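Local atomic coordinates of phosphatidylglycerol lysyltransferase C-terminal domain-containing protein (Bacteroides thetaiotaomicron, PDB entry 2HQY), a protein that is of unknown function but binds coenzyme A and probably transfers an acyl or aminoacyl group. Residues T14-A17 with F18-K21. Sequence-based numbering, arbitrary orientation. Where two conformers were deposited one is given.
Sequences TITA and FTMK
Along the second half of helix 12-19, a short helix near the N-terminus, Ile15 and Thr16 meet Phe18, Thr19 and Met20 two to four residues further on. Ile15 O takes two donors. Thr19 N lies 3.1 Å from Ile15 O, an ordinary i to i+4 bond. Phe18 N, one residue earlier, is 2.9 Å from Ile15 O. This second bond is the more bent of the two, its donor standing 49° out of the carbonyl plane. Next along, Thr16 O accepts from Met20 N at 2.9 Å.

The side chains follow the helical spacing. Thr19 has its hydroxyl between the backbone N and the carbonyl carbon (chi1 54°), which turns OG1 back along the helix to lie 3.3 Å from Thr16 CA. Its methyl is beside the same turn, with Thr19 CG2 3.9 Å from Ile15 O and, in the conformer given, loosely touching Ile15 CG2. A serine in place of Thr19 would take away CG2 and would probably open a small gap beside the Ile15 carbonyl. Phe18 comes alongside the preceding turn: its ring edge, at CD2, lies 3.4 Å from Thr14 O, with the oxygen in the ring plane. Met20 CG lies 3.4 Å from Thr16 O, while Thr16 OG1 turns back to bond Arg12 O.

Ile15 and Phe18 also pack on the hairpin of strands 44-48 and 51-58, through residues such as Leu52, and Met20 O is hydrogen-bonded to His228 ND1. Chemically, the backbone bonds hold this short helix together, apolar side chains seat it on the hairpin, and the doubly used carbonyl of Ile15 fastens Phe18 and Thr19 to one point.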
ATOM      1  N   THR A  14      11.946 -16.052   2.841  1.00 18.12           N
ATOM      2  CA  THR A  14      11.791 -16.503   1.459  1.00 18.30           C
ATOM      3  C   THR A  14      12.586 -15.626   0.477  1.00 18.58           C
ATOM      4  O   THR A  14      13.335 -16.156  -0.388  1.00 18.73           O
ATOM      5  CB  THR A  14      10.288 -16.527   1.045  1.00 19.27           C
ATOM      6  OG1 THR A  14       9.593 -17.518   1.812  1.00 20.29           O
ATOM      7  CG2 THR A  14      10.111 -16.833  -0.470  1.00 19.04           C
ATOM      8  N   ILE A  15      12.423 -14.309   0.618  0.50 18.03           N
ATOM      9  CA  ILE A  15      13.082 -13.326  -0.244  0.50 17.74           C
ATOM     10  C   ILE A  15      14.607 -13.325  -0.049  0.50 17.84           C
ATOM     11  O   ILE A  15      15.361 -13.477  -1.014  0.50 17.39           O
ATOM     12  CB  ILE A  15      12.536 -11.873  -0.014  0.50 17.75           C
ATOM     13  CG1 ILE A  15      11.002 -11.805  -0.137  0.50 17.70           C
ATOM     14  CG2 ILE A  15      13.224 -10.884  -0.949  0.50 17.95           C
ATOM     15  CD1 ILE A  15      10.406 -12.357  -1.431  0.50 19.06           C
ATOM     16  N   THR A  16      15.040 -13.163   1.199  1.00 17.86           N
ATOM     17  CA  THR A  16      16.469 -13.014   1.516  1.00 18.62           C
ATOM     18  C   THR A  16      17.260 -14.283   1.232  1.00 19.26           C
ATOM     19  O   THR A  16      18.478 -14.219   1.027  1.00 19.94           O
ATOM     20  CB  THR A  16      16.712 -12.478   2.955  1.00 19.12           C
ATOM     21  OG1 THR A  16      16.219 -13.424   3.906  1.00 20.19           O
ATOM     22  CG2 THR A  16      16.008 -11.109   3.138  1.00 19.81           C
ATOM     23  N   ALA A  17      16.577 -15.428   1.167  1.00 18.95           N
ATOM     24  CA  ALA A  17      17.254 -16.668   0.774  1.00 19.55           C
ATOM     25  C   ALA A  17      17.800 -16.548  -0.649  1.00 19.82           C
ATOM     26  O   ALA A  17      18.855 -17.113  -0.976  1.00 20.95           O
ATOM     27  CB  ALA A  17      16.320 -17.848   0.884  1.00 19.05           C
ATOM     28  N   PHE A  18      17.057 -15.836  -1.492  1.00 19.29           N
ATOM     29  CA  PHE A  18      17.472 -15.566  -2.862  1.00 18.73           C
ATOM     30  C   PHE A  18      18.442 -14.385  -2.947  1.00 18.18           C
ATOM     31  O   PHE A  18      19.429 -14.449  -3.676  1.00 18.30           O
ATOM     32  CB  PHE A  18      16.244 -15.273  -3.757  1.00 19.25           C
ATOM     33  CG  PHE A  18      15.491 -16.494  -4.202  1.00 19.06           C
ATOM     34  CD1 PHE A  18      15.822 -17.136  -5.395  1.00 20.20           C
ATOM     35  CD2 PHE A  18      14.423 -16.984  -3.449  1.00 20.03           C
ATOM     36  CE1 PHE A  18      15.142 -18.291  -5.811  1.00 20.67           C
ATOM     37  CE2 PHE A  18      13.726 -18.130  -3.859  1.00 20.39           C
ATOM     38  CZ  PHE A  18      14.083 -18.786  -5.047  1.00 20.79           C
ATOM     39  N   THR A  19      18.123 -13.265  -2.291  1.00 18.37           N
ATOM     40  CA  THR A  19      18.907 -12.049  -2.516  1.00 17.46           C
ATOM     41  C   THR A  19      20.287 -12.120  -1.837  1.00 17.34           C
ATOM     42  O   THR A  19      21.266 -11.622  -2.390  1.00 18.03           O
ATOM     43  CB  THR A  19      18.163 -10.755  -2.042  1.00 18.18           C
ATOM     44  OG1 THR A  19      17.780 -10.924  -0.678  1.00 17.51           O
ATOM     45  CG2 THR A  19      16.912 -10.476  -2.899  1.00 17.30           C
ATOM     46  N   MET A  20      20.389 -12.731  -0.653  1.00 16.91           N
ATOM     47  CA  MET A  20      21.657 -12.622   0.066  1.00 17.69           C
ATOM     48  C   MET A  20      22.775 -13.308  -0.724  1.00 18.21           C
ATOM     49  O   MET A  20      23.869 -12.769  -0.825  1.00 17.65           O
ATOM     50  CB  MET A  20      21.581 -13.116   1.524  1.00 18.07           C
ATOM     51  CG  MET A  20      20.769 -12.159   2.443  1.00 17.58           C
ATOM     52  SD  MET A  20      21.439 -10.492   2.684  1.00 11.93           S
ATOM     53  CE  MET A  20      22.877 -10.810   3.664  1.00 20.84           C
ATOM     54  N   LYS A  21      22.472 -14.455  -1.327  1.00 20.02           N
ATOM     55  CA  LYS A  21      23.487 -15.219  -2.052  1.00 21.04           C
ATOM     56  C   LYS A  21      23.773 -14.661  -3.441  1.00 21.66           C
ATOM     57  O   LYS A  21      24.711 -15.116  -4.107  1.00 22.00           O
ATOM     58  CB  LYS A  21      23.090 -16.697  -2.155  1.00 21.38           C
ATOM     59  CG  LYS A  21      21.920 -16.974  -3.064  1.00 21.62           C
ATOM     60  CD  LYS A  21      21.732 -18.482  -3.251  1.00 28.70           C
ATOM     61  CE  LYS A  21      20.366 -18.809  -3.867  1.00 30.50           C
ATOM     62  NZ  LYS A  21      20.258 -18.617  -5.363  1.00 31.21           N
TER